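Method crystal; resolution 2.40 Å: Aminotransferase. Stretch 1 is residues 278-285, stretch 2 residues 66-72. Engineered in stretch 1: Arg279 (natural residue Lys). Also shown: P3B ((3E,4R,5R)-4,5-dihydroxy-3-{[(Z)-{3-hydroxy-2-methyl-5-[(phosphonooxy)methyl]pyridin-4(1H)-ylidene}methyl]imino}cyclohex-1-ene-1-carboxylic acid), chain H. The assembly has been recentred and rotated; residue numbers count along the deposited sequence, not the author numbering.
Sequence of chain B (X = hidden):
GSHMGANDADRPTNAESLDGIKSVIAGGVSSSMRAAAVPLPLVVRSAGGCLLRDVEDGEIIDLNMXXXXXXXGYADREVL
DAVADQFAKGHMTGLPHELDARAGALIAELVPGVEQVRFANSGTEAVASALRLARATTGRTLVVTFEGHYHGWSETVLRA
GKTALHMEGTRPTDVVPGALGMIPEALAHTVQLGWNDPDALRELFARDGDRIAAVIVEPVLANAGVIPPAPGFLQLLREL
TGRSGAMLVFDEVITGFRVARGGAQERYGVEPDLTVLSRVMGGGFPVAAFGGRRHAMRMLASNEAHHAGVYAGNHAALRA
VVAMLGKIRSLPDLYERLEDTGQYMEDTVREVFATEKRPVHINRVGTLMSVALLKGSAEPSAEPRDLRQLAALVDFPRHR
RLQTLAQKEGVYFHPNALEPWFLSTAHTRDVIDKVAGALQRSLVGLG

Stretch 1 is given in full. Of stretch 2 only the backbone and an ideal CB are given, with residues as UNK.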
# COMPACT_ATOMS: atom_id res chain seq x y z
N SER B 278 -9.44 2.77 6.70
CA SER B 278 -8.34 1.80 6.86
C SER B 278 -8.29 1.36 8.34
O SER B 278 -9.28 1.43 9.03
CB SER B 278 -7.02 2.40 6.41
OG SER B 278 -5.97 1.46 6.39
N ARG B 279 -7.16 0.88 8.81
CA ARG B 279 -6.88 0.72 10.26
C ARG B 279 -7.80 -0.26 10.96
O ARG B 279 -7.56 -1.45 10.90
CB ARG B 279 -6.87 2.06 10.98
CG ARG B 279 -5.91 3.05 10.40
CD ARG B 279 -4.47 2.81 10.78
NE ARG B 279 -3.66 3.47 9.77
CZ ARG B 279 -2.99 4.61 9.90
NH1 ARG B 279 -2.96 5.31 11.04
NH2 ARG B 279 -2.33 5.05 8.84
N VAL B 280 -8.83 0.24 11.65
CA VAL B 280 -9.72 -0.63 12.42
C VAL B 280 -10.40 -1.58 11.44
O VAL B 280 -10.66 -2.75 11.76
CB VAL B 280 -10.77 0.17 13.23
CG1 VAL B 280 -11.79 -0.76 13.86
CG2 VAL B 280 -10.10 1.00 14.30
N MET B 281 -10.68 -1.09 10.23
CA MET B 281 -11.41 -1.87 9.22
C MET B 281 -10.80 -3.24 9.00
O MET B 281 -11.51 -4.20 8.93
CB MET B 281 -11.44 -1.10 7.89
CG MET B 281 -12.43 -1.66 6.87
SD MET B 281 -12.46 -0.61 5.41
CE MET B 281 -10.91 -1.11 4.63
N GLY B 282 -9.48 -3.31 8.86
CA GLY B 282 -8.79 -4.55 8.61
C GLY B 282 -8.06 -5.15 9.80
O GLY B 282 -7.33 -6.12 9.63
N GLY B 283 -8.24 -4.59 11.00
CA GLY B 283 -7.63 -5.10 12.23
C GLY B 283 -6.12 -5.27 12.22
O GLY B 283 -5.57 -6.16 12.89
N GLY B 284 -5.45 -4.41 11.48
CA GLY B 284 -3.99 -4.51 11.31
C GLY B 284 -3.50 -5.14 10.03
O GLY B 284 -2.31 -5.07 9.75
N PHE B 285 -4.38 -5.77 9.25
CA PHE B 285 -3.97 -6.27 7.94
C PHE B 285 -3.81 -5.06 7.01
O PHE B 285 -4.63 -4.13 7.06
CB PHE B 285 -5.01 -7.25 7.37
CG PHE B 285 -4.52 -8.05 6.18
CD1 PHE B 285 -4.53 -7.50 4.89
CD2 PHE B 285 -4.03 -9.33 6.34
CE1 PHE B 285 -4.08 -8.23 3.80
CE2 PHE B 285 -3.58 -10.08 5.26
CZ PHE B 285 -3.61 -9.52 3.98
N UNK B 66 0.30 0.29 17.68
CA UNK B 66 0.52 0.19 16.24
C UNK B 66 -0.28 1.15 15.43
O UNK B 66 -0.62 0.90 14.27
CB UNK B 66 0.21 -1.23 15.76
N UNK B 67 -0.60 2.27 16.04
CA UNK B 67 -1.14 3.43 15.35
C UNK B 67 -2.60 3.32 14.82
O UNK B 67 -2.94 3.95 13.81
CB UNK B 67 -0.21 3.74 14.17
N UNK B 68 -3.47 2.60 15.54
CA UNK B 68 -4.92 2.69 15.32
C UNK B 68 -5.77 1.47 14.95
O UNK B 68 -6.98 1.50 15.16
CB UNK B 68 -5.13 3.71 14.20
N UNK B 69 -5.17 0.43 14.37
CA UNK B 69 -6.00 -0.71 13.88
C UNK B 69 -6.61 -1.62 14.94
O UNK B 69 -7.62 -2.25 14.67
CB UNK B 69 -5.15 -1.58 12.96
N UNK B 70 -6.03 -1.64 16.14
CA UNK B 70 -6.31 -2.69 17.11
C UNK B 70 -7.29 -2.25 18.16
O UNK B 70 -6.94 -1.92 19.29
CB UNK B 70 -5.02 -3.15 17.78
N UNK B 71 -8.55 -2.30 17.79
CA UNK B 71 -9.64 -1.93 18.66
C UNK B 71 -9.81 -2.93 19.81
O UNK B 71 -10.24 -2.57 20.93
CB UNK B 71 -10.94 -1.82 17.85
N UNK B 72 -9.47 -4.18 19.54
CA UNK B 72 -9.59 -5.26 20.51
C UNK B 72 -8.23 -5.76 21.01
O UNK B 72 -8.14 -6.82 21.62
CB UNK B 72 -10.37 -6.42 19.89
OAH P3B H . -0.32 5.30 4.23
PBA P3B H . -1.01 4.78 5.57
OAI P3B H . 0.10 4.86 6.58
OAC P3B H . -1.54 3.36 5.48
OAQ P3B H . -2.16 5.97 5.83
CAM P3B H . -1.91 7.39 5.58
CAV P3B H . -2.75 8.09 6.40
CAL P3B H . -3.88 8.64 5.83
NAP P3B H . -4.78 9.32 6.65
CAU P3B H . -4.56 9.43 8.00
CAA P3B H . -5.43 10.12 8.80
CAW P3B H . -3.46 8.93 8.54
OAE P3B H . -3.30 9.07 9.88
CAX P3B H . -2.52 8.21 7.80
CAJ P3B H . -1.33 7.69 8.42
NAO P3B H . -0.99 8.01 9.72
CAT P3B H . 0.19 7.62 10.28
CAK P3B H . 1.28 7.01 9.60
CAS P3B H . 2.50 6.70 10.19
CAR P3B H . 3.53 6.05 9.48
OAD P3B H . 4.58 5.67 10.04
OAB P3B H . 3.50 5.88 8.29
CAN P3B H . 2.66 6.74 11.52
CAY P3B H . 1.51 7.25 12.40
OAF P3B H . 2.20 8.05 13.38
CAZ P3B H . 0.35 8.02 11.66
OAG P3B H . -0.94 8.13 12.37

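Position 66 lies beyond the reach of stretch 1: nothing of it comes within 5.5 Å of the ideal CB, so the contact sets no demand. The backbone speaks instead, since a phi of 67° is positive and by itself favours glycine, with asparagine or aspartate as tolerable alternatives. The deposited residue is Gly66.

Position 67 also has a positive phi, 72°, but the CB points sideways, 4.5 Å from NH1 of Arg279, the engineered residue that replaces Lys. What stretch 1 offers here is a donor, and it is met by the main chain: NH1 of Arg279 donates to the carbonyl O of position 67 over 3.1 Å, a bond that does not itself specify a side chain, although the positive phi narrows the choice, excluding proline and disfavouring beta-branched residues. The bound P3B lies nearby, so a polar group or a flat ring able to lie beside it would suit. The residue is Tyr67. Its chi1 is m, its end leads away from stretch 1, and one ring face is covered by CAN of P3B, while CD1 of Tyr67 comes 3.2 Å from OAF of P3B. It thus serves the ligand with its ring and Arg279 with its backbone.

At position 68 the ideal CB points toward stretch 1, 3.6 Å from CD of Arg279, but phi/psi of 122/-24 would jam it against the preceding carbonyl O. That alone calls for glycine, and Gly68 is found. The main chain itself packs against stretch 1: CG2 of Val280 rests 3.3 Å from O of Gly68.

Position 69 makes the closest CA approach between the stretches, 4.0 Å from CA of Arg279 to its own. Its ideal CB is tight, 3.2 Å from both O of Arg279 and N of Gly284, so a small or compact side chain is wanted; alanine, serine or proline would suit, and a phi of -72° fits the last. The residue is Pro69, its ring in a C-gamma exo pucker. CB of Pro69 stands 3.3 Å from O of Arg279, and CD of Pro69 lies 4.2 Å from CD of Arg279. Its carbonyl works too: CA of Val280 makes a nearly straight CA-H...O contact with O of Pro69, 3.5 Å long.

Position 70 points its CB away, so only a side chain long enough to bend back could meet the glycines of stretch 1; a flat ring or a flexible polar chain could do so. His70, with chi1 m, returns its ring until NE2 is 3.9 Å from CA of Gly284. An ideal CB on Gly284 would lie 2.7 Å from NE2 of His70, a clash.

Position 71 points toward stretch 1, its ideal CB 4.2 Å from CG1 of Val280. Leucine, isoleucine, valine or methionine could use this apolar surface. Leu71 does, bringing CD2 to 3.9 Å from CG1 of Val280.

Position 72 points sideways with no stretch 1 atom near its CB, leaving the choice open. Phe72 turns its ring end nearer, but CE2 of Phe72 stays 6.2 Å from CG1 of Val280, without contact.

Stretch 2, residues 66-72: GYGPHLF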
# COMPACT_ATOMS: atom_id res chain seq x y z
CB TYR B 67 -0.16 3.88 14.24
CG TYR B 67 1.23 4.23 14.74
CD1 TYR B 67 1.54 5.50 15.19
CD2 TYR B 67 2.24 3.29 14.73
CE1 TYR B 67 2.83 5.84 15.61
CE2 TYR B 67 3.53 3.62 15.13
CZ TYR B 67 3.82 4.89 15.58
OH TYR B 67 5.11 5.19 16.01
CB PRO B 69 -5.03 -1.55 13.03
CG PRO B 69 -3.77 -0.79 12.96
CD PRO B 69 -3.75 0.23 14.07
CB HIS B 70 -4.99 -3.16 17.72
CG HIS B 70 -4.03 -3.66 16.68
ND1 HIS B 70 -2.89 -2.96 16.31
CD2 HIS B 70 -4.06 -4.76 15.91
CE1 HIS B 70 -2.27 -3.61 15.35
NE2 HIS B 70 -2.95 -4.71 15.09
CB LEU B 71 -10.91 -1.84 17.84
CG LEU B 71 -12.03 -0.98 18.36
CD1 LEU B 71 -11.63 0.48 18.38
CD2 LEU B 71 -13.27 -1.17 17.49
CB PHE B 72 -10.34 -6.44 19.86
CG PHE B 72 -11.70 -6.07 19.31
CD1 PHE B 72 -12.76 -5.78 20.18
CD2 PHE B 72 -11.92 -6.00 17.94
CE1 PHE B 72 -14.00 -5.44 19.69
CE2 PHE B 72 -13.18 -5.66 17.45
CZ PHE B 72 -14.22 -5.38 18.31
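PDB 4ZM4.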